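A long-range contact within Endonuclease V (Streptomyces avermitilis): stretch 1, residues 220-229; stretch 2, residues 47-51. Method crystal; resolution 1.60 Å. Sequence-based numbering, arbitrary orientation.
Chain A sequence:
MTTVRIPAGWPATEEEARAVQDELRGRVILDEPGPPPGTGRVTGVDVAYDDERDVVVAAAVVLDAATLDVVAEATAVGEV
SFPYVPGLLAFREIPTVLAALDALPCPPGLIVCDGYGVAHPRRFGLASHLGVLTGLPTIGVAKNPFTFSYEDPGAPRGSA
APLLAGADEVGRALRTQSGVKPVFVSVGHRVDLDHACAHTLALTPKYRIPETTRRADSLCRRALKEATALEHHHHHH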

# COMPACT_ATOMS: atom_id res chain seq x y z
N CYS A 220 -3.08 -22.06 -10.65
CA CYS A 220 -4.10 -22.61 -11.54
C CYS A 220 -3.48 -23.29 -12.76
O CYS A 220 -4.03 -24.27 -13.27
CB CYS A 220 -5.11 -21.53 -11.99
SG CYS A 220 -4.51 -20.14 -12.98
N ARG A 221 -2.34 -22.79 -13.22
CA ARG A 221 -1.68 -23.41 -14.36
C ARG A 221 -1.19 -24.81 -13.97
O ARG A 221 -1.30 -25.75 -14.75
CB ARG A 221 -0.52 -22.54 -14.84
CG ARG A 221 -0.96 -21.28 -15.58
CD ARG A 221 0.22 -20.34 -15.81
NE ARG A 221 -0.10 -19.21 -16.68
CZ ARG A 221 -0.24 -19.30 -18.00
NH1 ARG A 221 -0.54 -18.23 -18.71
NH2 ARG A 221 -0.08 -20.47 -18.61
N ARG A 222 -0.65 -24.94 -12.76
CA ARG A 222 -0.17 -26.25 -12.31
C ARG A 222 -1.34 -27.21 -12.14
O ARG A 222 -1.26 -28.37 -12.55
CB ARG A 222 0.58 -26.13 -10.98
CG ARG A 222 1.20 -27.45 -10.53
CD ARG A 222 1.90 -27.34 -9.19
NE ARG A 222 0.96 -27.22 -8.09
CZ ARG A 222 1.31 -27.01 -6.83
NH1 ARG A 222 2.59 -26.90 -6.51
NH2 ARG A 222 0.39 -26.93 -5.88
N ALA A 223 -2.42 -26.73 -11.54
CA ALA A 223 -3.60 -27.56 -11.31
C ALA A 223 -4.24 -27.99 -12.63
O ALA A 223 -4.79 -29.09 -12.73
CB ALA A 223 -4.61 -26.81 -10.45
N LEU A 224 -4.16 -27.13 -13.65
CA LEU A 224 -4.73 -27.48 -14.96
C LEU A 224 -3.90 -28.60 -15.59
O LEU A 224 -4.45 -29.54 -16.18
CB LEU A 224 -4.74 -26.26 -15.89
CG LEU A 224 -5.14 -26.53 -17.35
CD1 LEU A 224 -6.51 -27.19 -17.42
CD2 LEU A 224 -5.13 -25.23 -18.12
N LYS A 225 -2.58 -28.50 -15.46
CA LYS A 225 -1.67 -29.52 -15.99
C LYS A 225 -1.99 -30.86 -15.33
O LYS A 225 -2.07 -31.89 -15.98
CB LYS A 225 -0.22 -29.13 -15.69
CG LYS A 225 0.81 -30.18 -16.07
CD LYS A 225 2.15 -29.91 -15.39
CE LYS A 225 2.03 -30.05 -13.87
NZ LYS A 225 3.32 -29.80 -13.17
N GLU A 226 -2.17 -30.82 -14.01
CA GLU A 226 -2.48 -32.03 -13.25
C GLU A 226 -3.84 -32.62 -13.63
O GLU A 226 -3.99 -33.84 -13.71
CB GLU A 226 -2.43 -31.71 -11.75
CG GLU A 226 -1.02 -31.38 -11.27
CD GLU A 226 -0.96 -30.75 -9.89
OE1 GLU A 226 0.16 -30.58 -9.37
OE2 GLU A 226 -2.03 -30.43 -9.32
N ALA A 227 -4.81 -31.75 -13.87
CA ALA A 227 -6.15 -32.21 -14.23
C ALA A 227 -6.18 -32.90 -15.59
O ALA A 227 -6.92 -33.86 -15.79
CB ALA A 227 -7.12 -31.02 -14.23
N THR A 228 -5.36 -32.41 -16.51
CA THR A 228 -5.32 -32.98 -17.85
C THR A 228 -4.41 -34.19 -17.96
O THR A 228 -4.45 -34.92 -18.96
CB THR A 228 -4.90 -31.92 -18.89
OG1 THR A 228 -3.59 -31.44 -18.57
CG2 THR A 228 -5.87 -30.76 -18.87
N ALA A 229 -3.60 -34.42 -16.94
CA ALA A 229 -2.70 -35.56 -16.91
C ALA A 229 -3.48 -36.83 -16.64
O ALA A 229 -3.16 -37.90 -17.16
CB ALA A 229 -1.64 -35.36 -15.84
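Stretch 2, residues 47-51: VAYDD

The tightest approach in this contact joins a methyl group to a carboxylate: Thr228 CG2 lies 2.9 Å from Asp50 OD2, closer than such a pair normally comes. No direct hydrogen bond links the two stretches. A water provides the polar link instead. It donates to Asp50 OD2 at 2.7 Å and is hydrogen-bonded to Thr228 OG1 at 3.0 Å.

Stretch 2 enters as the end of a strand, residues 47 to 49, and continues as loop through Asp50 and Asp51. Its backbone is extended as far as Asp50; Asp51 turns to phi/psi -89/-17. Stretch 1 continues a helix that begins earlier in the chain, with backbone hydrogen bonds such as Leu224 N to Cys220 O (2.9 Å) and Thr228 N to Leu224 O (3.0 Å). Strand and helix run in broadly the same direction. Their axes cross at -38° and approach to 7.5 Å.

In register, Cys220 lies beside Val47 and Arg221 beside Ala48, each pair with CA atoms 5.8 Å apart. The strand alternates: Val47 and Tyr49 direct their CA-to-CB bonds away from the helix, while Ala48 directs its own toward it. The CA-to-CB bond of Asp50 is also directed toward the helix. On the helix, Cys220, Leu224 and Thr228 recur every four residues and have CA-to-CB bonds directed toward stretch 2.

Cys220 packs against the strand backbone, with SG 3.5 Å from Val47 C. Ala48 CB makes apolar contacts with Cys220 SG (3.8 Å) and Leu224 CD2 (3.7 Å). The small Ala48 side chain thus touches two successive turns of the helix. Leu224 extends the contact along stretch 2: its CD2 is 3.7 Å from Tyr49 O, and its CD1 is 3.5 Å from Asp50 OD2. The contact is modest, burying 301 Å² over both sides.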

# COMPACT_ATOMS: atom_id res chain seq x y z
N VAL A 47 -7.59 -17.86 -13.28
CA VAL A 47 -8.01 -19.10 -13.92
C VAL A 47 -7.15 -19.43 -15.12
O VAL A 47 -6.45 -18.58 -15.67
CB VAL A 47 -9.49 -19.02 -14.37
CG1 VAL A 47 -10.38 -18.70 -13.17
CG2 VAL A 47 -9.65 -17.95 -15.44
N ALA A 48 -7.20 -20.70 -15.50
CA ALA A 48 -6.47 -21.20 -16.66
C ALA A 48 -7.46 -22.06 -17.44
O ALA A 48 -8.10 -22.94 -16.89
CB ALA A 48 -5.28 -22.05 -16.20
N TYR A 49 -7.59 -21.77 -18.73
CA TYR A 49 -8.49 -22.52 -19.60
C TYR A 49 -7.73 -23.57 -20.38
O TYR A 49 -6.63 -23.32 -20.88
CB TYR A 49 -9.18 -21.59 -20.60
CG TYR A 49 -10.23 -20.70 -19.99
CD1 TYR A 49 -9.89 -19.46 -19.44
CD2 TYR A 49 -11.57 -21.09 -19.95
CE1 TYR A 49 -10.86 -18.64 -18.86
CE2 TYR A 49 -12.54 -20.28 -19.38
CZ TYR A 49 -12.18 -19.06 -18.83
OH TYR A 49 -13.14 -18.27 -18.26
N ASP A 50 -8.31 -24.76 -20.49
CA ASP A 50 -7.66 -25.81 -21.26
C ASP A 50 -8.04 -25.63 -22.73
O ASP A 50 -9.17 -25.26 -23.04
CB ASP A 50 -8.12 -27.18 -20.78
CG ASP A 50 -7.20 -28.29 -21.26
OD1 ASP A 50 -7.52 -28.95 -22.26
OD2 ASP A 50 -6.14 -28.47 -20.63
N ASP A 51 -7.10 -25.88 -23.63
CA ASP A 51 -7.37 -25.73 -25.05
C ASP A 51 -7.94 -26.97 -25.71
O ASP A 51 -8.49 -26.88 -26.80
CB ASP A 51 -6.10 -25.32 -25.81
CG ASP A 51 -5.59 -23.96 -25.42
OD1 ASP A 51 -6.42 -23.07 -25.13
OD2 ASP A 51 -4.36 -23.77 -25.43
O HOH W 1 -3.49 -28.88 -20.04